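Globin (Bacillus anthracis, PDB 5V3V) is a group II truncated hemoglobin that probably binds oxygen and other small ligands, cyanide among them, at its heme iron. Local coordinates at residues 20-25 with 48-53. The protein carries 1 engineered substitution. Sequence-based numbering, arbitrary orientation.
Sequences ILVDTF and RKQKQF. With HEM (protoporphyrin IX containing Fe), chain C.
V22, D23 and F25 of helix 14-31 meet Q50 and K51 of helix 44-57, an approach that corresponds to the B/E helix pair of the two-over-two truncated globin fold. The segments run broadly antiparallel but clearly crossed, with axes 9.4 Å apart at closest approach. K49 points away from this interface, and its ammonium bridges the two heme propionates, with NZ 2.9 Å from O2A and 3.3 Å from O1D. Q50, a residue of the cyanide site, turns the two ends of its amide to different partners. Its OE1 lies 3.2 Å from the methyl CG1 of V22, buried and with no polar partner in the model. NE2 hydrogen-bonds to the cyanide and sits at the rim of the F25 ring, close to the ring plane and in van der Waals contact, 3.5 Å from CE2; the amide is turned 59° from that ring. The F25 ring meets that of W90, another residue of the cyanide site. K51 lies over the outer side of the contact. Placed anti to the carbonyl carbon (chi1 -64°), its CG lies 3.5 Å from V22 CB, and the extended chain then passes V22 to D23, so aliphatic packing and charge pairing are combined in one side chain. In the salt bridge, K51 NZ meets D23 OD1 at 2.8 Å on the syn side, 32° out of the carboxylate plane. The ammonium also pairs with E19, one turn before D23, and is thus shared between two carboxylates. F53, further along, turns to the heme, its CE2 3.4 Å from vinyl carbon CAC.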
ATOM      1  N   ILE A  20      -6.676 -12.982 -17.686  1.00 41.92           N
ATOM      2  CA  ILE A  20      -6.120 -14.298 -17.395  1.00 41.83           C
ATOM      3  C   ILE A  20      -4.802 -14.174 -16.635  1.00 33.58           C
ATOM      4  O   ILE A  20      -4.553 -14.928 -15.686  1.00 41.48           O
ATOM      5  CB  ILE A  20      -5.954 -15.099 -18.704  1.00 45.16           C
ATOM      6  CG1 ILE A  20      -7.318 -15.529 -19.247  1.00 49.52           C
ATOM      7  CG2 ILE A  20      -5.073 -16.307 -18.492  1.00 49.29           C
ATOM      8  CD1 ILE A  20      -7.253 -16.100 -20.653  1.00 57.18           C
ATOM      9  N   LEU A  21      -3.928 -13.244 -17.054  1.00 32.69           N
ATOM     10  CA  LEU A  21      -2.609 -13.129 -16.420  1.00 39.35           C
ATOM     11  C   LEU A  21      -2.729 -12.757 -14.944  1.00 35.82           C
ATOM     12  O   LEU A  21      -2.038 -13.331 -14.088  1.00 34.26           O
ATOM     13  CB  LEU A  21      -1.751 -12.102 -17.157  1.00 36.36           C
ATOM     14  CG  LEU A  21      -0.382 -11.747 -16.539  1.00 39.69           C
ATOM     15  CD1 LEU A  21       0.650 -12.885 -16.657  1.00 29.94           C
ATOM     16  CD2 LEU A  21       0.176 -10.465 -17.145  1.00 35.80           C
ATOM     17  N   VAL A  22      -3.629 -11.817 -14.628  1.00 41.59           N
ATOM     18  CA  VAL A  22      -3.747 -11.308 -13.266  1.00 39.72           C
ATOM     19  C   VAL A  22      -4.419 -12.341 -12.367  1.00 45.66           C
ATOM     20  O   VAL A  22      -3.946 -12.613 -11.255  1.00 42.36           O
ATOM     21  CB  VAL A  22      -4.510  -9.969 -13.255  1.00 45.59           C
ATOM     22  CG1 VAL A  22      -4.877  -9.576 -11.819  1.00 41.79           C
ATOM     23  CG2 VAL A  22      -3.677  -8.867 -13.935  1.00 32.22           C
ATOM     24  N   ASP A  23      -5.546 -12.910 -12.828  1.00 44.01           N
ATOM     25  CA  ASP A  23      -6.172 -14.023 -12.115  1.00 46.59           C
ATOM     26  C   ASP A  23      -5.154 -15.120 -11.824  1.00 46.95           C
ATOM     27  O   ASP A  23      -5.052 -15.598 -10.690  1.00 46.78           O
ATOM     28  CB  ASP A  23      -7.358 -14.584 -12.918  1.00 51.10           C
ATOM     29  CG  ASP A  23      -8.571 -13.653 -12.930  1.00 58.77           C
ATOM     30  OD1 ASP A  23      -8.571 -12.636 -12.205  1.00 57.12           O
ATOM     31  OD2 ASP A  23      -9.541 -13.947 -13.665  1.00 56.72           O
ATOM     32  N   THR A  24      -4.357 -15.506 -12.825  1.00 45.01           N
ATOM     33  CA  THR A  24      -3.296 -16.485 -12.573  1.00 42.40           C
ATOM     34  C   THR A  24      -2.278 -15.951 -11.560  1.00 39.10           C
ATOM     35  O   THR A  24      -1.910 -16.643 -10.601  1.00 40.47           O
ATOM     36  CB  THR A  24      -2.603 -16.864 -13.883  1.00 39.42           C
ATOM     37  OG1 THR A  24      -3.577 -17.362 -14.805  1.00 42.61           O
ATOM     38  CG2 THR A  24      -1.541 -17.941 -13.656  1.00 41.49           C
ATOM     39  N   PHE A  25      -1.816 -14.717 -11.754  1.00 42.51           N
ATOM     40  CA  PHE A  25      -0.830 -14.130 -10.847  1.00 41.60           C
ATOM     41  C   PHE A  25      -1.325 -14.129  -9.404  1.00 39.43           C
ATOM     42  O   PHE A  25      -0.597 -14.516  -8.485  1.00 44.38           O
ATOM     43  CB  PHE A  25      -0.520 -12.704 -11.293  1.00 38.36           C
ATOM     44  CG  PHE A  25       0.306 -11.924 -10.314  1.00 39.91           C
ATOM     45  CD1 PHE A  25       1.668 -12.184 -10.174  1.00 39.89           C
ATOM     46  CD2 PHE A  25      -0.265 -10.909  -9.562  1.00 45.34           C
ATOM     47  CE1 PHE A  25       2.440 -11.451  -9.287  1.00 43.91           C
ATOM     48  CE2 PHE A  25       0.492 -10.171  -8.679  1.00 44.72           C
ATOM     49  CZ  PHE A  25       1.845 -10.435  -8.533  1.00 45.05           C
ATOM     50  N   ARG A  48      -8.789  -6.965  -9.305  1.00 48.17           N
ATOM     51  CA  ARG A  48      -9.519  -5.991 -10.113  1.00 50.46           C
ATOM     52  C   ARG A  48      -8.695  -4.730 -10.317  1.00 54.23           C
ATOM     53  O   ARG A  48      -8.597  -4.211 -11.439  1.00 54.90           O
ATOM     54  CB  ARG A  48     -10.857  -5.646  -9.441  1.00 56.16           C
ATOM     55  CG  ARG A  48     -11.787  -4.765 -10.284  1.00 56.19           C
ATOM     56  CD  ARG A  48     -13.025  -4.298  -9.526  1.00 55.01           C
ATOM     57  NE  ARG A  48     -12.747  -3.262  -8.529  1.00 61.14           N
ATOM     58  CZ  ARG A  48     -12.657  -1.953  -8.784  1.00 65.15           C
ATOM     59  NH1 ARG A  48     -12.421  -1.095  -7.790  1.00 56.91           N
ATOM     60  NH2 ARG A  48     -12.789  -1.492 -10.025  1.00 59.99           N
ATOM     61  N   LYS A  49      -8.085  -4.229  -9.239  1.00 52.39           N
ATOM     62  CA  LYS A  49      -7.221  -3.057  -9.345  1.00 49.87           C
ATOM     63  C   LYS A  49      -5.960  -3.359 -10.164  1.00 40.31           C
ATOM     64  O   LYS A  49      -5.561  -2.553 -11.014  1.00 48.58           O
ATOM     65  CB  LYS A  49      -6.876  -2.534  -7.938  1.00 45.82           C
ATOM     66  CG  LYS A  49      -8.058  -1.896  -7.201  1.00 52.17           C
ATOM     67  CD  LYS A  49      -7.676  -1.294  -5.826  1.00 56.22           C
ATOM     68  CE  LYS A  49      -7.295  -2.347  -4.794  1.00 65.59           C
ATOM     69  NZ  LYS A  49      -7.553  -1.903  -3.377  1.00 62.80           N
ATOM     70  N   GLN A  50      -5.333  -4.522  -9.944  1.00 40.65           N
ATOM     71  CA  GLN A  50      -4.142  -4.889 -10.727  1.00 44.16           C
ATOM     72  C   GLN A  50      -4.432  -4.898 -12.223  1.00 42.37           C
ATOM     73  O   GLN A  50      -3.615  -4.427 -13.026  1.00 38.16           O
ATOM     74  CB  GLN A  50      -3.620  -6.273 -10.326  1.00 45.56           C
ATOM     75  CG  GLN A  50      -3.096  -6.418  -8.905  1.00 56.59           C
ATOM     76  CD  GLN A  50      -3.066  -7.879  -8.452  1.00 64.95           C
ATOM     77  OE1 GLN A  50      -3.839  -8.709  -8.926  1.00 75.79           O
ATOM     78  NE2 GLN A  50      -2.172  -8.193  -7.544  1.00 56.33           N
ATOM     79  N   LYS A  51      -5.560  -5.493 -12.619  1.00 40.05           N
ATOM     80  CA  LYS A  51      -5.946  -5.508 -14.030  1.00 45.43           C
ATOM     81  C   LYS A  51      -6.087  -4.092 -14.567  1.00 46.80           C
ATOM     82  O   LYS A  51      -5.556  -3.764 -15.634  1.00 43.41           O
ATOM     83  CB  LYS A  51      -7.256  -6.272 -14.222  1.00 43.32           C
ATOM     84  CG  LYS A  51      -7.169  -7.737 -13.878  1.00 46.98           C
ATOM     85  CD  LYS A  51      -8.522  -8.393 -13.946  1.00 48.35           C
ATOM     86  CE  LYS A  51      -8.473  -9.790 -13.366  1.00 46.06           C
ATOM     87  NZ  LYS A  51      -9.837 -10.385 -13.254  1.00 42.94           N
ATOM     88  N   GLN A  52      -6.796  -3.238 -13.829  1.00 47.85           N
ATOM     89  CA  GLN A  52      -6.915  -1.836 -14.207  1.00 47.86           C
ATOM     90  C   GLN A  52      -5.552  -1.162 -14.303  1.00 45.49           C
ATOM     91  O   GLN A  52      -5.299  -0.390 -15.235  1.00 48.68           O
ATOM     92  CB  GLN A  52      -7.781  -1.094 -13.193  1.00 52.93           C
ATOM     93  CG  GLN A  52      -9.279  -1.267 -13.353  1.00 54.58           C
ATOM     94  CD  GLN A  52     -10.021  -0.590 -12.217  1.00 60.40           C
ATOM     95  OE1 GLN A  52      -9.571  -0.618 -11.069  1.00 56.65           O
ATOM     96  NE2 GLN A  52     -11.146   0.045 -12.532  1.00 56.58           N
ATOM     97  N   PHE A  53      -4.680  -1.391 -13.316  1.00 43.66           N
ATOM     98  CA  PHE A  53      -3.361  -0.765 -13.355  1.00 36.05           C
ATOM     99  C   PHE A  53      -2.568  -1.237 -14.564  1.00 41.29           C
ATOM    100  O   PHE A  53      -2.044  -0.428 -15.339  1.00 40.32           O
ATOM    101  CB  PHE A  53      -2.552  -1.057 -12.088  1.00 35.41           C
ATOM    102  CG  PHE A  53      -1.204  -0.415 -12.126  1.00 34.77           C
ATOM    103  CD1 PHE A  53      -1.083   0.959 -11.944  1.00 38.39           C
ATOM    104  CD2 PHE A  53      -0.070  -1.151 -12.411  1.00 39.31           C
ATOM    105  CE1 PHE A  53       0.151   1.571 -12.011  1.00 41.34           C
ATOM    106  CE2 PHE A  53       1.165  -0.540 -12.483  1.00 38.41           C
ATOM    107  CZ  PHE A  53       1.274   0.822 -12.283  1.00 42.49           C
TER
HETATM  108  CHA HEM C 201      -1.572  -2.873  -3.603  1.00 50.07           C
HETATM  109  CHB HEM C 201       2.049  -5.834  -2.126  1.00 38.81           C
HETATM  110  CHC HEM C 201       4.604  -4.576  -6.128  1.00 39.07           C
HETATM  111  CHD HEM C 201       0.603  -2.473  -8.057  1.00 51.30           C
HETATM  112  C1A HEM C 201      -0.819  -3.757  -2.832  1.00 52.29           C
HETATM  113  C2A HEM C 201      -1.136  -4.284  -1.510  1.00 50.98           C
HETATM  114  C3A HEM C 201      -0.134  -5.092  -1.121  1.00 45.70           C
HETATM  115  C4A HEM C 201       0.864  -5.113  -2.163  1.00 43.01           C
HETATM  116  CMA HEM C 201      -0.013  -5.878   0.211  1.00 45.67           C
HETATM  117  CAA HEM C 201      -2.418  -3.983  -0.701  1.00 61.70           C
HETATM  118  CBA HEM C 201      -3.594  -4.601  -1.460  1.00 73.26           C
HETATM  119  CGA HEM C 201      -4.822  -3.729  -1.357  1.00 75.37           C
HETATM  120  O1A HEM C 201      -4.910  -2.927  -0.387  1.00 62.74           O
HETATM  121  O2A HEM C 201      -5.710  -3.844  -2.249  1.00 78.00           O
HETATM  122  C1B HEM C 201       3.054  -5.720  -3.071  1.00 39.41           C
HETATM  123  C2B HEM C 201       4.365  -6.300  -2.959  1.00 44.52           C
HETATM  124  C3B HEM C 201       5.082  -5.945  -4.042  1.00 38.53           C
HETATM  125  C4B HEM C 201       4.248  -5.129  -4.903  1.00 42.16           C
HETATM  126  CMB HEM C 201       4.833  -7.162  -1.772  1.00 43.26           C
HETATM  127  CAB HEM C 201       6.539  -6.357  -4.319  1.00 43.63           C
HETATM  128  CBB HEM C 201       7.374  -5.507  -4.933  1.00 46.50           C
HETATM  129  C1C HEM C 201       3.725  -4.025  -7.041  1.00 39.81           C
HETATM  130  C2C HEM C 201       3.954  -3.837  -8.465  1.00 43.61           C
HETATM  131  C3C HEM C 201       2.838  -3.261  -8.969  1.00 53.18           C
HETATM  132  C4C HEM C 201       1.867  -3.065  -7.913  1.00 53.67           C
HETATM  133  CMC HEM C 201       5.266  -4.241  -9.202  1.00 38.87           C
HETATM  134  CAC HEM C 201       2.510  -2.842 -10.415  1.00 54.25           C
HETATM  135  CBC HEM C 201       3.264  -3.193 -11.451  1.00 58.96           C
HETATM  136  C1D HEM C 201      -0.320  -2.384  -7.001  1.00 50.86           C
HETATM  137  C2D HEM C 201      -1.637  -1.750  -7.043  1.00 50.17           C
HETATM  138  C3D HEM C 201      -2.213  -1.857  -5.834  1.00 47.77           C
HETATM  139  C4D HEM C 201      -1.314  -2.567  -4.944  1.00 53.37           C
HETATM  140  CMD HEM C 201      -2.269  -1.062  -8.271  1.00 46.40           C
HETATM  141  CAD HEM C 201      -3.611  -1.321  -5.458  1.00 45.17           C
HETATM  142  CBD HEM C 201      -3.453   0.016  -4.749  1.00 58.79           C
HETATM  143  CGD HEM C 201      -4.822   0.585  -4.467  1.00 69.15           C
HETATM  144  O1D HEM C 201      -5.306   0.459  -3.315  1.00 76.90           O
HETATM  145  O2D HEM C 201      -5.434   1.167  -5.396  1.00 65.83           O
HETATM  146  NA  HEM C 201       0.411  -4.288  -3.183  1.00 51.16           N
HETATM  147  NB  HEM C 201       3.018  -5.011  -4.260  1.00 43.58           N
HETATM  148  NC  HEM C 201       2.449  -3.556  -6.750  1.00 45.92           N
HETATM  149  ND  HEM C 201      -0.169  -2.862  -5.693  1.00 49.67           N
HETATM  150 FE   HEM C 201       1.370  -4.008  -4.969  1.00 48.04          FE